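Local coordinates for protein dimethylsulfoniopropionate lyase (Roseovarius nubinhibens, PDB 4B29) that probably cleaves dimethylsulfoniopropionate to release dimethyl sulfide, and carries a zinc ion in a cupin-type beta-barrel, at residues A[155-166]-A[190-201]. Numbering follows the deposited sequence.
Sequences LYSVVSGRALFH and AMTTLTDPILTL. With PO4 (phosphate ion), chain B; EDO (1,2-ethanediol), chain F.
The F165 ring carries M191 over one face, with M191 CG 3.8 Å from the ring centroid and almost on its normal. With chi1 and chi2 both extended (chi1 -171°), the methionine chain runs alongside F165 and brings SD, placed obliquely, into a Met-aromatic contact with the ring. At the ring's edge stand I198 CD1, 3.7 Å from F165 CE1, and Y156 CE2. The Y156 ring in turn takes F165 CE2 over one face, offset toward its rim, and T200 CG2 at its edge, while its OH donates to O3 of a phosphate, probably from the crystallisation liquor, at 2.6 Å. A163 CB closes on I198 CD1 at 3.5 Å.

L199 O accepts from both V159 N (2.7 Å) and S160 N (3.2 Å), a classic beta bulge where the chain turns the corner between sheets. Beyond it, at G161, CA meets P197 O at 3.1 Å. Water 2 joins R162 NH1 to D196 OD2, whereas R162 NE forms a salt bridge with E176. Antiparallel strand pairs 155-159/198-201 and 163-166/190-192 thus wrap an interior that is apolar around F165, M191 and I198 and turns polar toward the zinc ligands E154 and H189, as in the cupin barrel.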
loop_
_atom_site.group_PDB
_atom_site.type_symbol
_atom_site.label_atom_id
_atom_site.label_comp_id
_atom_site.label_asym_id
_atom_site.label_seq_id
_atom_site.Cartn_x
_atom_site.Cartn_y
_atom_site.Cartn_z
ATOM N N LEU A 155 3.268 7.304 5.331
ATOM C CA LEU A 155 2.583 6.815 6.559
ATOM C C LEU A 155 1.917 5.501 6.165
ATOM O O LEU A 155 0.930 5.484 5.408
ATOM C CB LEU A 155 1.551 7.839 7.044
ATOM C CG LEU A 155 0.789 7.405 8.319
ATOM C CD1 LEU A 155 1.747 7.154 9.507
ATOM C CD2 LEU A 155 -0.258 8.468 8.674
ATOM N N TYR A 156 2.477 4.385 6.656
ATOM C CA TYR A 156 1.872 3.084 6.415
ATOM C C TYR A 156 0.675 2.859 7.336
ATOM O O TYR A 156 0.649 3.326 8.475
ATOM C CB TYR A 156 2.893 1.963 6.799
ATOM C CG TYR A 156 3.562 1.353 5.624
ATOM C CD1 TYR A 156 4.646 2.020 5.011
ATOM C CD2 TYR A 156 3.128 0.158 5.077
ATOM C CE1 TYR A 156 5.306 1.431 3.902
ATOM C CE2 TYR A 156 3.756 -0.420 3.997
ATOM C CZ TYR A 156 4.815 0.244 3.381
ATOM O OH TYR A 156 5.445 -0.349 2.316
ATOM N N SER A 157 -0.318 2.102 6.822
ATOM C CA SER A 157 -1.300 1.427 7.709
ATOM C C SER A 157 -1.352 -0.013 7.263
ATOM O O SER A 157 -1.124 -0.335 6.085
ATOM C CB SER A 157 -2.717 2.064 7.682
ATOM O OG SER A 157 -3.380 1.796 6.432
ATOM N N VAL A 158 -1.675 -0.889 8.229
ATOM C CA VAL A 158 -1.920 -2.278 7.882
ATOM C C VAL A 158 -3.434 -2.529 7.724
ATOM O O VAL A 158 -4.217 -2.180 8.606
ATOM C CB VAL A 158 -1.387 -3.179 9.027
ATOM C CG1 VAL A 158 -1.593 -4.701 8.611
ATOM C CG2 VAL A 158 0.113 -2.884 9.182
ATOM N N VAL A 159 -3.808 -3.158 6.604
ATOM C CA VAL A 159 -5.230 -3.449 6.388
ATOM C C VAL A 159 -5.517 -4.856 6.877
ATOM O O VAL A 159 -6.529 -5.049 7.581
ATOM C CB VAL A 159 -5.613 -3.355 4.890
ATOM C CG1 VAL A 159 -7.130 -3.645 4.700
ATOM C CG2 VAL A 159 -5.316 -1.888 4.414
ATOM N N SER A 160 -4.660 -5.772 6.489
ATOM C CA SER A 160 -4.896 -7.180 6.931
ATOM C C SER A 160 -3.576 -7.903 6.961
ATOM O O SER A 160 -2.554 -7.475 6.359
ATOM C CB SER A 160 -5.945 -7.858 5.997
ATOM O OG SER A 160 -5.567 -7.773 4.628
ATOM N N GLY A 161 -3.535 -9.019 7.686
ATOM C CA GLY A 161 -2.250 -9.717 7.815
ATOM C C GLY A 161 -1.406 -9.030 8.890
ATOM O O GLY A 161 -1.940 -8.371 9.800
ATOM N N ARG A 162 -0.094 -9.197 8.783
ATOM C CA ARG A 162 0.845 -8.614 9.775
ATOM C C ARG A 162 2.252 -8.766 9.252
ATOM O O ARG A 162 2.550 -9.635 8.401
ATOM C CB ARG A 162 0.672 -9.297 11.150
ATOM C CG ARG A 162 1.168 -10.682 11.164
ATOM C CD ARG A 162 0.789 -11.380 12.548
ATOM N NE ARG A 162 1.459 -11.021 13.791
ATOM C CZ ARG A 162 2.598 -11.584 14.252
ATOM N NH1 ARG A 162 3.273 -12.465 13.527
ATOM N NH2 ARG A 162 3.086 -11.268 15.450
ATOM N N ALA A 163 3.141 -7.873 9.693
ATOM C CA ALA A 163 4.524 -7.980 9.288
ATOM C C ALA A 163 5.429 -7.228 10.245
ATOM O O ALA A 163 4.956 -6.396 11.008
ATOM C CB ALA A 163 4.729 -7.409 7.812
ATOM N N LEU A 164 6.729 -7.514 10.133
ATOM C CA LEU A 164 7.743 -6.858 10.955
ATOM C C LEU A 164 8.345 -5.715 10.159
ATOM O O LEU A 164 8.916 -5.959 9.087
ATOM C CB LEU A 164 8.820 -7.893 11.345
ATOM C CG LEU A 164 9.879 -7.341 12.288
ATOM C CD1 LEU A 164 9.262 -6.932 13.630
ATOM C CD2 LEU A 164 10.989 -8.470 12.422
ATOM N N PHE A 165 8.226 -4.502 10.721
ATOM C CA PHE A 165 8.690 -3.262 10.072
ATOM C C PHE A 165 9.984 -2.754 10.660
ATOM O O PHE A 165 10.089 -2.595 11.883
ATOM C CB PHE A 165 7.615 -2.192 10.217
ATOM C CG PHE A 165 6.475 -2.379 9.253
ATOM C CD1 PHE A 165 5.479 -3.375 9.461
ATOM C CD2 PHE A 165 6.453 -1.605 8.078
ATOM C CE1 PHE A 165 4.423 -3.561 8.553
ATOM C CE2 PHE A 165 5.374 -1.761 7.149
ATOM C CZ PHE A 165 4.376 -2.720 7.387
ATOM N N HIS A 166 10.960 -2.516 9.769
ATOM C CA HIS A 166 12.292 -2.028 10.112
ATOM C C HIS A 166 12.449 -0.588 9.640
ATOM O O HIS A 166 11.943 -0.243 8.541
ATOM C CB HIS A 166 13.359 -2.847 9.370
ATOM C CG HIS A 166 13.223 -4.331 9.556
ATOM N ND1 HIS A 166 13.613 -4.961 10.730
ATOM C CD2 HIS A 166 12.757 -5.299 8.734
ATOM C CE1 HIS A 166 13.379 -6.265 10.617
ATOM N NE2 HIS A 166 12.873 -6.498 9.413
ATOM N N ALA A 190 12.435 -1.250 5.855
ATOM C CA ALA A 190 12.322 -2.583 5.262
ATOM C C ALA A 190 11.204 -3.334 5.975
ATOM O O ALA A 190 10.622 -2.825 6.938
ATOM C CB ALA A 190 13.684 -3.346 5.424
ATOM N N MET A 191 10.822 -4.491 5.452
ATOM C CA MET A 191 9.701 -5.192 6.060
ATOM C C MET A 191 9.840 -6.694 5.773
ATOM O O MET A 191 10.213 -7.058 4.670
ATOM C CB MET A 191 8.398 -4.694 5.403
ATOM C CG MET A 191 7.127 -5.207 6.114
ATOM S SD MET A 191 5.642 -4.953 5.063
ATOM C CE MET A 191 5.981 -6.162 3.792
ATOM N N THR A 192 9.471 -7.531 6.746
ATOM C CA THR A 192 9.553 -8.985 6.576
ATOM C C THR A 192 8.191 -9.579 6.898
ATOM O O THR A 192 7.618 -9.300 7.977
ATOM C CB THR A 192 10.537 -9.537 7.635
ATOM O OG1 THR A 192 11.780 -8.852 7.472
ATOM C CG2 THR A 192 10.711 -11.071 7.458
ATOM N N THR A 193 7.671 -10.405 6.000
ATOM C CA THR A 193 6.496 -11.204 6.368
ATOM C C THR A 193 7.025 -12.599 6.818
ATOM O O THR A 193 7.996 -13.137 6.279
ATOM C CB THR A 193 5.487 -11.430 5.228
ATOM O OG1 THR A 193 6.199 -11.778 4.050
ATOM C CG2 THR A 193 4.677 -10.123 4.912
ATOM N N LEU A 194 6.336 -13.124 7.805
ATOM C CA LEU A 194 6.655 -14.452 8.356
ATOM C C LEU A 194 5.581 -15.408 7.849
ATOM O O LEU A 194 5.489 -15.634 6.651
ATOM C CB LEU A 194 6.733 -14.343 9.878
ATOM C CG LEU A 194 7.890 -13.543 10.503
ATOM C CD1 LEU A 194 9.236 -13.955 9.933
ATOM C CD2 LEU A 194 7.688 -12.025 10.398
ATOM N N THR A 195 4.730 -15.925 8.728
ATOM C CA THR A 195 3.734 -16.907 8.358
ATOM C C THR A 195 2.462 -16.335 7.687
ATOM O O THR A 195 1.717 -17.045 6.995
ATOM C CB THR A 195 3.369 -17.670 9.684
ATOM O OG1 THR A 195 4.492 -18.536 9.958
ATOM C CG2 THR A 195 2.213 -18.493 9.495
ATOM N N ASP A 196 2.239 -15.044 7.871
ATOM C CA ASP A 196 1.045 -14.373 7.379
ATOM C C ASP A 196 1.463 -13.427 6.252
ATOM O O ASP A 196 2.610 -13.015 6.221
ATOM C CB ASP A 196 0.401 -13.567 8.496
ATOM C CG ASP A 196 0.038 -14.454 9.696
ATOM O OD1 ASP A 196 -0.653 -15.461 9.472
ATOM O OD2 ASP A 196 0.425 -14.125 10.818
ATOM N N PRO A 197 0.562 -13.201 5.301
ATOM C CA PRO A 197 0.802 -12.133 4.295
ATOM C C PRO A 197 0.576 -10.768 4.976
ATOM O O PRO A 197 0.224 -10.679 6.161
ATOM C CB PRO A 197 -0.310 -12.387 3.293
ATOM C CG PRO A 197 -1.501 -12.814 4.156
ATOM C CD PRO A 197 -0.840 -13.658 5.290
ATOM N N ILE A 198 0.721 -9.687 4.198
ATOM C CA ILE A 198 0.270 -8.380 4.686
ATOM C C ILE A 198 -0.259 -7.567 3.505
ATOM O O ILE A 198 0.272 -7.649 2.405
ATOM C CB ILE A 198 1.394 -7.573 5.425
ATOM C CG1 ILE A 198 0.768 -6.369 6.159
ATOM C CG2 ILE A 198 2.600 -7.198 4.485
ATOM C CD1 ILE A 198 1.766 -5.660 7.067
ATOM N N LEU A 199 -1.329 -6.840 3.779
ATOM C CA LEU A 199 -1.948 -5.933 2.785
ATOM C C LEU A 199 -1.943 -4.557 3.452
ATOM O O LEU A 199 -2.414 -4.414 4.595
ATOM C CB LEU A 199 -3.368 -6.411 2.516
ATOM C CG LEU A 199 -4.274 -5.565 1.583
ATOM C CD1 LEU A 199 -3.678 -5.525 0.177
ATOM C CD2 LEU A 199 -5.740 -6.104 1.581
ATOM N N THR A 200 -1.404 -3.545 2.743
ATOM C CA THR A 200 -1.190 -2.217 3.370
ATOM C C THR A 200 -1.858 -1.134 2.540
ATOM O O THR A 200 -2.089 -1.326 1.326
ATOM C CB THR A 200 0.307 -1.859 3.430
ATOM O OG1 THR A 200 0.853 -1.913 2.105
ATOM C CG2 THR A 200 1.076 -2.931 4.336
ATOM N N LEU A 201 -2.143 -0.015 3.198
ATOM C CA LEU A 201 -2.651 1.168 2.485
ATOM C C LEU A 201 -1.829 2.335 3.054
ATOM O O LEU A 201 -1.724 2.500 4.289
ATOM C CB LEU A 201 -4.173 1.324 2.694
ATOM C CG LEU A 201 -4.700 2.501 1.838
ATOM C CD1 LEU A 201 -6.112 2.192 1.272
ATOM C CD2 LEU A 201 -4.735 3.745 2.722
HETATM P P PO4 B . 7.439 1.487 0.160
HETATM O O1 PO4 B . 7.628 0.586 -1.024
HETATM O O2 PO4 B . 5.998 2.032 0.100
HETATM O O3 PO4 B . 7.668 0.774 1.486
HETATM O O4 PO4 B . 8.377 2.650 0.137
HETATM C C1 EDO F . 2.673 0.555 -0.049
HETATM O O1 EDO F . 2.870 -0.547 0.840
HETATM C C2 EDO F . 3.309 0.166 -1.356
HETATM O O2 EDO F . 3.275 1.357 -2.116
HETATM O O HOH W 1 3.755 -12.016 8.395
HETATM O O HOH W 2 3.188 -13.319 10.834
HETATM O O HOH W 3 13.575 -9.292 9.346
#